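Local coordinates for ferripyochelin binding protein (Pyrococcus horikoshii, PDB 1V3W), which is a gamma-class carbonic anhydrase, which interconverts carbon dioxide and bicarbonate at zinc, and also has a calcium-binding site, at the interface of chains A and B. Sequence-based numbering; all coordinates share one arbitrary frame. Chains: chain A/B, ferripyochelin binding protein.

Contact 1: the interface of chains A and B. Residues chain A 44, 65, 87; chain B 59-60, 82, 99, 159.
The guanidinium of A:Arg44 meets chain B along its edge. The B:Asp60 carboxylate and the hydroxyl end of B:Tyr159 reach this edge in plane, the tyrosine ring itself turned steeply across it. NE2 of A:His65 lies above one face, toward the rim. The B:Asp60 carboxylate is nearly coplanar with the guanidinium, the planes 23° apart. B:His82 points its ring toward two histidines of chain A. It meets A:His65 edge-to-face with ring centroids 5.0 Å apart. Its NE2 lies in plane at the edge of A:His87, 3.2 Å from CD2. B:Gln59 OE1 sits 3.0 Å above the plane of the B:His82 ring, over its centre. B:Ile99 CD1 is at an edge of the same ring and packs 4.1 Å from A:His87 CD2.

A:Arg44 grips B:Asp60 side-on, in a salt bridge made of two hydrogen bonds. A:Arg44 NE donates to B:Asp60 OD1 at 2.9 Å. A:Arg44 NH2 donates to B:Asp60 OD2 at 2.8 Å. Each carboxylate oxygen uses its syn lone pair, and the NH2 bond is nearly straight at 171°. The A:Arg44 chain leaves with CG anti to the backbone N (chi1 -175°), then bends at chi2 and chi3 to turn this edge to the acid. A:Arg44 NH2 also donates to the phenol oxygen OH of B:Tyr159 at 3.0 Å. B:Asp60 OD2 takes a further bond on its anti side, 2.7 Å from B:His82 ND1. This bond helps to fix the B:His82 ring and leaves NE2 facing the chain A histidines. An alanine in place of A:Arg44 would probably leave the B:Asp60 carboxylate without its cross-chain charge partner and B:Tyr159 OH without this donor.

A:His65, A:His87 and B:His82 are zinc-binding residues, and B:Tyr159 is also part of the zinc site. The site is therefore the intersubunit active site typical of gamma-class carbonic anhydrases, with zinc ligands drawn from both chains. The arginine-aspartate pair beside it joins the subunits and probably keeps B:His82 in position.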
ATOM      1  N   ARG A  44       7.340   2.842 -11.613  1.00  7.79           N
ATOM      2  CA  ARG A  44       8.503   2.116 -12.106  1.00  6.31           C
ATOM      3  C   ARG A  44       8.428   1.830 -13.602  1.00  6.64           C
ATOM      4  O   ARG A  44       7.786   0.877 -14.036  1.00  7.81           O
ATOM      5  CB  ARG A  44       8.671   0.819 -11.300  1.00  6.90           C
ATOM      6  CG  ARG A  44       9.926   0.016 -11.629  1.00  7.17           C
ATOM      7  CD  ARG A  44      10.475  -0.713 -10.390  1.00  6.75           C
ATOM      8  NE  ARG A  44       9.517  -1.637  -9.784  1.00  6.65           N
ATOM      9  CZ  ARG A  44       9.351  -2.905 -10.153  1.00  6.25           C
ATOM     10  NH1 ARG A  44      10.080  -3.421 -11.135  1.00  7.11           N
ATOM     11  NH2 ARG A  44       8.458  -3.665  -9.531  1.00  6.57           N
ATOM     12  N   HIS A  65       3.032   0.039 -12.470  1.00  6.99           N
ATOM     13  CA  HIS A  65       4.024  -0.760 -13.166  1.00  7.13           C
ATOM     14  C   HIS A  65       3.421  -1.250 -14.473  1.00  6.23           C
ATOM     15  O   HIS A  65       2.290  -0.897 -14.816  1.00  6.70           O
ATOM     16  CB  HIS A  65       4.448  -1.949 -12.302  1.00  7.57           C
ATOM     17  CG  HIS A  65       5.721  -2.594 -12.752  1.00  7.33           C
ATOM     18  ND1 HIS A  65       5.909  -3.958 -12.742  1.00  8.47           N
ATOM     19  CD2 HIS A  65       6.871  -2.058 -13.225  1.00  8.01           C
ATOM     20  CE1 HIS A  65       7.121  -4.236 -13.192  1.00  9.21           C
ATOM     21  NE2 HIS A  65       7.724  -3.101 -13.492  1.00  9.08           N
ATOM     22  N   HIS A  87      -1.567  -1.712 -13.056  1.00  7.33           N
ATOM     23  CA  HIS A  87      -0.568  -2.539 -13.715  1.00  8.21           C
ATOM     24  C   HIS A  87      -0.851  -2.826 -15.185  1.00  7.08           C
ATOM     25  O   HIS A  87      -1.775  -3.569 -15.511  1.00  8.50           O
ATOM     26  CB  HIS A  87      -0.421  -3.858 -12.951  1.00  8.79           C
ATOM     27  CG  HIS A  87       0.905  -4.517 -13.147  1.00  7.23           C
ATOM     28  ND1 HIS A  87       1.270  -5.115 -14.332  1.00  9.91           N
ATOM     29  CD2 HIS A  87       1.978  -4.618 -12.326  1.00  7.39           C
ATOM     30  CE1 HIS A  87       2.513  -5.554 -14.236  1.00  9.14           C
ATOM     31  NE2 HIS A  87       2.966  -5.264 -13.030  1.00 10.24           N
TER
ATOM     32  N   GLN B  59       7.826  -6.916  -4.197  1.00  4.40           N
ATOM     33  CA  GLN B  59       7.540  -5.721  -4.973  1.00  6.31           C
ATOM     34  C   GLN B  59       7.228  -4.409  -4.263  1.00  6.03           C
ATOM     35  O   GLN B  59       7.173  -4.337  -3.034  1.00  5.32           O
ATOM     36  CB  GLN B  59       6.473  -6.079  -6.011  1.00  7.38           C
ATOM     37  CG  GLN B  59       7.028  -7.086  -7.027  1.00  8.58           C
ATOM     38  CD  GLN B  59       5.985  -7.666  -7.961  1.00  7.24           C
ATOM     39  OE1 GLN B  59       4.907  -7.103  -8.142  1.00  8.54           O
ATOM     40  NE2 GLN B  59       6.314  -8.799  -8.574  1.00  8.51           N
ATOM     41  N   ASP B  60       7.052  -3.363  -5.064  1.00  6.85           N
ATOM     42  CA  ASP B  60       6.813  -2.015  -4.559  1.00  6.42           C
ATOM     43  C   ASP B  60       5.659  -1.891  -3.582  1.00  3.78           C
ATOM     44  O   ASP B  60       4.590  -2.457  -3.788  1.00  5.01           O
ATOM     45  CB  ASP B  60       6.564  -1.048  -5.724  1.00  6.24           C
ATOM     46  CG  ASP B  60       7.334  -1.425  -6.972  1.00  7.81           C
ATOM     47  OD1 ASP B  60       8.356  -0.774  -7.277  1.00  7.19           O
ATOM     48  OD2 ASP B  60       6.911  -2.385  -7.645  1.00  7.60           O
ATOM     49  N   HIS B  82       2.940  -6.192  -6.002  1.00  5.05           N
ATOM     50  CA  HIS B  82       2.874  -4.809  -5.574  1.00  6.04           C
ATOM     51  C   HIS B  82       1.769  -4.603  -4.549  1.00  5.69           C
ATOM     52  O   HIS B  82       0.654  -5.100  -4.721  1.00  6.38           O
ATOM     53  CB  HIS B  82       2.539  -3.889  -6.757  1.00  6.83           C
ATOM     54  CG  HIS B  82       3.338  -4.147  -7.994  1.00  9.52           C
ATOM     55  ND1 HIS B  82       4.586  -3.601  -8.209  1.00  8.20           N
ATOM     56  CD2 HIS B  82       3.050  -4.871  -9.101  1.00  7.54           C
ATOM     57  CE1 HIS B  82       5.029  -3.976  -9.395  1.00  7.88           C
ATOM     58  NE2 HIS B  82       4.116  -4.748  -9.958  1.00  8.25           N
ATOM     59  N   ILE B  99      -1.396  -8.973  -6.374  1.00  8.16           N
ATOM     60  CA  ILE B  99      -1.287  -7.553  -6.105  1.00  6.80           C
ATOM     61  C   ILE B  99      -2.324  -7.157  -5.066  1.00  7.11           C
ATOM     62  O   ILE B  99      -3.497  -7.527  -5.155  1.00  7.72           O
ATOM     63  CB  ILE B  99      -1.506  -6.744  -7.399  1.00  6.82           C
ATOM     64  CG1 ILE B  99      -0.335  -6.991  -8.350  1.00  7.81           C
ATOM     65  CG2 ILE B  99      -1.655  -5.261  -7.085  1.00  6.61           C
ATOM     66  CD1 ILE B  99      -0.559  -6.468  -9.749  1.00  8.60           C
ATOM     67  N   TYR B 159      11.871 -11.225 -12.859  1.00  9.40           N
ATOM     68  CA  TYR B 159      12.369 -10.337 -11.822  1.00  7.09           C
ATOM     69  C   TYR B 159      13.839 -10.498 -11.498  1.00  7.49           C
ATOM     70  O   TYR B 159      14.507  -9.527 -11.137  1.00  9.42           O
ATOM     71  CB  TYR B 159      11.542 -10.486 -10.553  1.00  9.19           C
ATOM     72  CG  TYR B 159      10.483  -9.432 -10.483  1.00  8.32           C
ATOM     73  CD1 TYR B 159       9.241  -9.625 -11.077  1.00 11.17           C
ATOM     74  CD2 TYR B 159      10.766  -8.190  -9.921  1.00  8.37           C
ATOM     75  CE1 TYR B 159       8.303  -8.598 -11.121  1.00 13.00           C
ATOM     76  CE2 TYR B 159       9.846  -7.160  -9.962  1.00 10.25           C
ATOM     77  CZ  TYR B 159       8.619  -7.368 -10.563  1.00  9.82           C
ATOM     78  OH  TYR B 159       7.729  -6.324 -10.610  1.00 13.16           O
TER

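Contact 2: the interface of chains A and B. Residues chain A 2, 4, 24, 26; chain B 21-22, 39, 170, 172.
Hydrogen bonds meet at the phenol oxygen of A:Tyr4. A:Tyr4 OH donates to B:Glu21 OE2 at 2.5 Å, where the carboxylate oxygen accepts on its anti lone pair. The phenol oxygen also accepts from the side-chain amide ND2 of B:Asn22 at 2.8 Å, in a fairly straight bond of 164°. The phenol is thus held as both donor and acceptor. The B:Glu21 carboxylate is turned well away from the ring plane, but OE2 itself lies in plane at the ring edge. CG of B:Glu21 stands between the backbone N and the carbonyl carbon (chi1 56°), and the chain then runs extended to the phenol.

Cation-pi contact comes from B:Arg170. Its NH2 lies over the face of A:Tyr4, 3.4 Å from the ring centroid. The guanidinium stands steeply on the ring, the planes 82° apart, and does not stack flat. Bends at chi2 and chi3 of B:Arg170 bring the group over the ring.

Apolar contacts lie beside these polar groups. A:Ile26 CD1 sits over the guanidinium face of B:Arg170, 3.7 Å from CZ. The same methyl touches the B:Pro39 ring at CG, 3.9 Å away. A:Val24 CG2 packs on the B:Asn22 amide, 3.6 Å from CG, and CG1 faces B:Pro39. The CA of B:Arg172 lies 3.5 Å from A:Tyr4 CD1, although this arginine is poorly ordered.

Backbone pairing joins the N-terminal strand of chain A to the C-terminal strand of chain B. A:Tyr4 in strand 2-6 forms an antiparallel bridge with B:Arg172 in strand 170-172.

The patch fastens the N-terminal strand of one subunit to the C-terminal strand of its neighbour. It probably helps to hold the trimer together.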
ATOM      1  N   ALA A   2      12.271  10.976  -5.676  1.00 25.29           N
ATOM      2  CA  ALA A   2      13.618  10.470  -5.804  1.00 17.60           C
ATOM      3  C   ALA A   2      13.371  10.078  -7.250  1.00 17.21           C
ATOM      4  O   ALA A   2      12.470   9.288  -7.534  1.00 13.00           O
ATOM      5  CB  ALA A   2      13.815   9.247  -4.926  1.00 23.46           C
ATOM      6  N   TYR A   4      14.947   8.622 -10.960  1.00  9.51           N
ATOM      7  CA  TYR A   4      16.030   7.827 -11.539  1.00  8.39           C
ATOM      8  C   TYR A   4      15.888   7.476 -13.012  1.00  8.51           C
ATOM      9  O   TYR A   4      14.788   7.419 -13.554  1.00 10.53           O
ATOM     10  CB  TYR A   4      16.142   6.480 -10.814  1.00  7.05           C
ATOM     11  CG  TYR A   4      16.206   6.526  -9.310  1.00  8.44           C
ATOM     12  CD1 TYR A   4      17.417   6.364  -8.638  1.00  9.01           C
ATOM     13  CD2 TYR A   4      15.051   6.717  -8.553  1.00 10.78           C
ATOM     14  CE1 TYR A   4      17.475   6.390  -7.249  1.00  8.29           C
ATOM     15  CE2 TYR A   4      15.097   6.747  -7.165  1.00 10.16           C
ATOM     16  CZ  TYR A   4      16.308   6.583  -6.519  1.00  9.62           C
ATOM     17  OH  TYR A   4      16.345   6.615  -5.147  1.00 12.51           O
ATOM     18  N   VAL A  24       8.880   7.783  -5.853  1.00  6.29           N
ATOM     19  CA  VAL A  24       9.961   7.166  -6.612  1.00  6.70           C
ATOM     20  C   VAL A  24       9.531   7.048  -8.066  1.00  6.66           C
ATOM     21  O   VAL A  24       8.554   6.365  -8.383  1.00  8.04           O
ATOM     22  CB  VAL A  24      10.311   5.763  -6.065  1.00  6.50           C
ATOM     23  CG1 VAL A  24      11.401   5.126  -6.913  1.00  7.70           C
ATOM     24  CG2 VAL A  24      10.785   5.874  -4.627  1.00  8.10           C
ATOM     25  N   ILE A  26      11.060   6.064 -11.771  1.00  6.92           N
ATOM     26  CA  ILE A  26      12.178   5.408 -12.439  1.00  6.17           C
ATOM     27  C   ILE A  26      11.986   5.149 -13.928  1.00  6.05           C
ATOM     28  O   ILE A  26      10.957   4.634 -14.356  1.00  9.33           O
ATOM     29  CB  ILE A  26      12.458   4.031 -11.793  1.00  7.25           C
ATOM     30  CG1 ILE A  26      12.705   4.190 -10.293  1.00  6.75           C
ATOM     31  CG2 ILE A  26      13.653   3.366 -12.462  1.00  9.83           C
ATOM     32  CD1 ILE A  26      12.529   2.898  -9.523  1.00  8.68           C
TER
ATOM     33  N   GLU B  21      17.251   1.394  -2.700  1.00  9.04           N
ATOM     34  CA  GLU B  21      17.553   2.290  -1.589  1.00  8.09           C
ATOM     35  C   GLU B  21      16.304   2.886  -0.952  1.00  9.61           C
ATOM     36  O   GLU B  21      16.356   3.400   0.168  1.00 11.16           O
ATOM     37  CB  GLU B  21      18.509   3.411  -2.026  1.00  9.06           C
ATOM     38  CG  GLU B  21      18.039   4.256  -3.194  1.00 13.18           C
ATOM     39  CD  GLU B  21      19.019   5.371  -3.523  1.00 20.30           C
ATOM     40  OE1 GLU B  21      20.220   5.222  -3.205  1.00 21.14           O
ATOM     41  OE2 GLU B  21      18.596   6.391  -4.106  1.00 15.88           O
ATOM     42  N   ASN B  22      15.177   2.794  -1.651  1.00  8.01           N
ATOM     43  CA  ASN B  22      13.923   3.316  -1.132  1.00  8.40           C
ATOM     44  C   ASN B  22      13.109   2.241  -0.434  1.00 10.88           C
ATOM     45  O   ASN B  22      11.980   2.478  -0.020  1.00 10.96           O
ATOM     46  CB  ASN B  22      13.115   3.947  -2.261  1.00  8.31           C
ATOM     47  CG  ASN B  22      13.838   5.107  -2.889  1.00 12.10           C
ATOM     48  OD1 ASN B  22      13.865   6.209  -2.337  1.00 15.32           O
ATOM     49  ND2 ASN B  22      14.464   4.860  -4.028  1.00 11.92           N
ATOM     50  N   PRO B  39      11.239  -0.556  -4.583  1.00  6.60           N
ATOM     51  CA  PRO B  39      10.897   0.713  -3.939  1.00  6.76           C
ATOM     52  C   PRO B  39       9.707   0.714  -2.995  1.00  7.44           C
ATOM     53  O   PRO B  39       8.642   0.200  -3.322  1.00  7.09           O
ATOM     54  CB  PRO B  39      10.668   1.650  -5.121  1.00  5.79           C
ATOM     55  CG  PRO B  39      11.624   1.135  -6.141  1.00  8.85           C
ATOM     56  CD  PRO B  39      11.447  -0.362  -6.031  1.00  7.67           C
ATOM     57  N   ARG B 170      20.794   1.555 -12.772  1.00 13.22           N
ATOM     58  CA  ARG B 170      20.062   2.619 -12.089  1.00 14.69           C
ATOM     59  C   ARG B 170      20.975   3.807 -11.819  1.00 13.83           C
ATOM     60  O   ARG B 170      22.144   3.636 -11.472  1.00 16.96           O
ATOM     61  CB  ARG B 170      19.485   2.111 -10.763  1.00 15.43           C
ATOM     62  CG  ARG B 170      18.151   1.387 -10.885  1.00 15.77           C
ATOM     63  CD  ARG B 170      16.986   2.365 -11.036  1.00 13.76           C
ATOM     64  NE  ARG B 170      16.672   3.065  -9.791  1.00 11.17           N
ATOM     65  CZ  ARG B 170      16.080   2.507  -8.737  1.00  9.63           C
ATOM     66  NH1 ARG B 170      15.724   1.229  -8.760  1.00  9.11           N
ATOM     67  NH2 ARG B 170      15.845   3.229  -7.650  1.00 11.37           N
ATOM     68  N   ARG B 172      20.518   7.881 -10.065  1.00 14.57           N
ATOM     69  CA  ARG B 172      19.679   8.943  -9.505  1.00 17.94           C
ATOM     70  C   ARG B 172      20.016  10.265 -10.177  1.00 23.60           C
ATOM     71  O   ARG B 172      21.188  10.590 -10.378  1.00 27.23           O
ATOM     72  CB  ARG B 172      19.894   9.068  -7.989  1.00 20.54           C
ATOM     73  CG  ARG B 172      19.172  10.250  -7.315  1.00 28.04           C
ATOM     74  CD  ARG B 172      18.028   9.786  -6.412  1.00 34.85           C
ATOM     75  NE  ARG B 172      17.669  10.758  -5.377  1.00 36.07           N
ATOM     76  CZ  ARG B 172      18.141  10.742  -4.131  1.00 42.66           C
ATOM     77  NH1 ARG B 172      19.000   9.803  -3.755  1.00 45.61           N
ATOM     78  NH2 ARG B 172      17.744  11.657  -3.255  1.00 47.37           N
TER

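The C-alpha centres of contact 1 and contact 2 are about 14 Å apart on one A-B interface. They share no residue. Both use strands of chain A together with loops of chain B. They also draw on adjoining parts of the C-terminal region of chain B: helix 146-169 supplies a residue to contact 1, and strand 170-172 follows in contact 2. Contact 1 builds the metal site, while contact 2 probably helps to secure the subunits nearby. The pairing is not an exact two-fold, as suits a three-subunit assembly in which each chain offers different surfaces to its two neighbours.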